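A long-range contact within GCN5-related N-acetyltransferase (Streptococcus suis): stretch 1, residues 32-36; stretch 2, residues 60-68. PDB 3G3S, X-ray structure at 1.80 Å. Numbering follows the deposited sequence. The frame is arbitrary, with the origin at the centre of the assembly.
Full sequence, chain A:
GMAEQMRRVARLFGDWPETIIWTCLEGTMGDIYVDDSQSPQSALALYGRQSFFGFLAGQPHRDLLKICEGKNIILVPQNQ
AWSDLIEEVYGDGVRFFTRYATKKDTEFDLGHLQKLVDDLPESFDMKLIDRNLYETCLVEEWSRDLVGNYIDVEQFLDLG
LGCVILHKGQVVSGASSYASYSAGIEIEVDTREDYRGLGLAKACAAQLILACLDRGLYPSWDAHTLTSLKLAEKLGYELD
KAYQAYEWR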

# COMPACT_ATOMS: atom_id res chain seq x y z
N ILE A 32 4.04 -2.68 13.95
CA ILE A 32 5.09 -1.71 14.15
C ILE A 32 5.01 -1.14 15.57
O ILE A 32 3.97 -0.72 15.97
CB ILE A 32 4.91 -0.56 13.21
CG1 ILE A 32 5.14 -1.06 11.75
CG2 ILE A 32 5.92 0.53 13.52
CD1 ILE A 32 6.56 -1.47 11.43
N TYR A 33 6.15 -1.12 16.24
CA TYR A 33 6.27 -0.59 17.60
C TYR A 33 7.39 0.44 17.61
O TYR A 33 8.37 0.33 16.87
CB TYR A 33 6.60 -1.70 18.55
CG TYR A 33 5.56 -2.77 18.61
CD1 TYR A 33 5.60 -3.85 17.73
CD2 TYR A 33 4.56 -2.74 19.53
CE1 TYR A 33 4.66 -4.85 17.79
CE2 TYR A 33 3.61 -3.73 19.58
CZ TYR A 33 3.67 -4.78 18.71
OH TYR A 33 2.73 -5.76 18.76
N VAL A 34 7.25 1.45 18.45
CA VAL A 34 8.24 2.51 18.50
C VAL A 34 8.47 2.89 19.94
O VAL A 34 7.72 2.48 20.83
CB VAL A 34 7.82 3.75 17.65
CG1 VAL A 34 7.76 3.39 16.15
CG2 VAL A 34 6.48 4.34 18.12
N ASP A 35 9.56 3.60 20.16
CA ASP A 35 9.88 4.08 21.50
C ASP A 35 8.91 5.19 21.92
O ASP A 35 8.53 5.26 23.09
CB ASP A 35 11.33 4.55 21.60
CG ASP A 35 11.63 5.79 20.78
OD1 ASP A 35 11.11 5.95 19.65
OD2 ASP A 35 12.47 6.59 21.25
N ASP A 36 8.48 6.04 21.00
CA ASP A 36 7.66 7.18 21.35
C ASP A 36 6.77 7.51 20.19
O ASP A 36 7.26 7.81 19.10
CB ASP A 36 8.58 8.36 21.68
CG ASP A 36 7.85 9.58 22.22
OD1 ASP A 36 7.00 10.18 21.51
OD2 ASP A 36 8.18 9.99 23.35
N PRO A 60 19.25 2.38 19.12
CA PRO A 60 19.02 1.17 19.92
C PRO A 60 18.21 1.54 21.12
O PRO A 60 18.42 2.61 21.68
CB PRO A 60 20.42 0.74 20.36
CG PRO A 60 21.33 1.41 19.43
CD PRO A 60 20.68 2.69 19.01
N HIS A 61 17.26 0.68 21.46
CA HIS A 61 16.33 0.90 22.55
C HIS A 61 15.95 -0.43 23.21
O HIS A 61 15.35 -1.29 22.58
CB HIS A 61 15.07 1.58 22.04
CG HIS A 61 14.32 2.28 23.12
ND1 HIS A 61 13.66 1.59 24.11
CD2 HIS A 61 14.21 3.59 23.43
CE1 HIS A 61 13.14 2.45 24.97
NE2 HIS A 61 13.45 3.67 24.57
N ARG A 62 16.22 -0.58 24.51
CA ARG A 62 16.02 -1.86 25.14
C ARG A 62 14.55 -2.25 25.29
O ARG A 62 14.24 -3.43 25.31
CB ARG A 62 16.77 -1.95 26.47
CG ARG A 62 16.28 -0.99 27.51
CD ARG A 62 17.06 -1.11 28.82
NE ARG A 62 18.51 -0.90 28.67
CZ ARG A 62 19.47 -1.78 28.94
NH1 ARG A 62 20.74 -1.43 28.73
NH2 ARG A 62 19.20 -2.99 29.45
N ASP A 63 13.62 -1.29 25.34
CA ASP A 63 12.22 -1.66 25.46
C ASP A 63 11.69 -2.38 24.21
O ASP A 63 10.79 -3.23 24.32
CB ASP A 63 11.35 -0.47 25.78
CG ASP A 63 11.58 0.07 27.19
OD1 ASP A 63 12.42 -0.49 27.94
OD2 ASP A 63 10.92 1.08 27.51
N LEU A 64 12.22 -2.05 23.04
CA LEU A 64 11.80 -2.75 21.83
C LEU A 64 12.29 -4.22 21.82
O LEU A 64 11.61 -5.13 21.34
CB LEU A 64 12.24 -1.98 20.58
CG LEU A 64 11.57 -0.62 20.29
CD1 LEU A 64 12.13 0.02 19.02
CD2 LEU A 64 10.03 -0.74 20.21
N LEU A 65 13.50 -4.44 22.32
CA LEU A 65 14.06 -5.80 22.48
C LEU A 65 13.18 -6.62 23.42
O LEU A 65 12.97 -7.83 23.23
CB LEU A 65 15.49 -5.73 23.02
CG LEU A 65 16.50 -5.01 22.13
CD1 LEU A 65 17.88 -4.86 22.73
CD2 LEU A 65 16.61 -5.78 20.78
N LYS A 66 12.66 -5.98 24.45
CA LYS A 66 11.80 -6.70 25.39
C LYS A 66 10.55 -7.29 24.74
O LYS A 66 10.13 -8.39 25.10
CB LYS A 66 11.38 -5.79 26.54
CG LYS A 66 12.54 -5.47 27.44
CD LYS A 66 12.13 -4.61 28.61
CE LYS A 66 13.31 -4.36 29.54
NZ LYS A 66 12.85 -3.84 30.87
N ILE A 67 9.99 -6.56 23.77
CA ILE A 67 8.82 -7.00 23.05
C ILE A 67 9.13 -8.30 22.30
O ILE A 67 8.24 -9.12 22.06
CB ILE A 67 8.35 -5.94 22.00
CG1 ILE A 67 7.95 -4.62 22.66
CG2 ILE A 67 7.17 -6.45 21.18
CD1 ILE A 67 7.62 -3.54 21.67
N CYS A 68 10.38 -8.49 21.92
CA CYS A 68 10.80 -9.69 21.21
C CYS A 68 11.07 -10.88 22.10
O CYS A 68 11.21 -11.98 21.59
CB CYS A 68 12.06 -9.39 20.40
SG CYS A 68 11.83 -8.06 19.23

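A short strand end, residues 32-34, and the loop that follows it lie against the first turns of a helix that starts at Arg62. The two axes approach to 9.1 Å, and their N-to-C directions differ by 146°, so the chain segments run roughly antiparallel: Tyr33 meets Leu64 and Ile67, while Asp35 lies by His61 at the helix start. The closest CA atoms are Asp35 CA and Leu64 CA, 7.1 Å apart. No hydrogen bond crosses the interface; contact is by side-chain packing, and the two stretches together bury 252 Å².

Strand alternation sets the pattern on the first side. The CA-to-CB bond of Tyr33 points toward the helix and that of Val34 away, whereas Ile32 is out of reach. His61 at the N-cap, then Leu64 and Ile67, follow at intervals of three, and the CA-to-CB bond of each points toward the strand and loop; Asp63 also points that way but does not touch. The intervening Leu65 and Lys66 do not reach across.

Leu64 and Ile67 both have chi1 m and chi2 t, a combination common on helices. In Leu64 this conformation carries CD2 to 3.9 Å from Tyr33 CB. The same methyl lies 3.9 Å from Tyr33 O and 4.0 Å from Val34 N, so it packs against strand backbone as well as side chain. Ile67, with chi2 at 175°, extends CD1 to 3.8 Å from Tyr33 CB. Tyr33 CB thus touches a methyl from each of two residues about one helical turn apart. With chi1 m (-61°) and chi2 at 88°, the Tyr33 ring stands nearly perpendicular to the plane of its CA-CB-CG atoms, the usual aromatic setting, and meets Ile67 CD1 obliquely.

At the other end, His61 occupies the N-cap position. Its chi1 t (-159°) and chi2 of -70° bring ND1 within 3.1 Å of Asp63 N, which donates a hydrogen bond to it at an N-H...acceptor angle of 144°. This cap satisfies an amide in the first turn, where no earlier helical carbonyl is available, and helps fix the imidazole plane. One face of that ring receives Asp35 CB in a CH-pi contact, 3.9 Å from the centroid of the His61 ring and 28° off the normal; the closest atoms are Asp35 CB and His61 CD2, at 3.5 Å. Asp35 therefore meets the ring through its methylene, while its OD1, with chi1 p (67°), is hydrogen-bonded elsewhere in the structure.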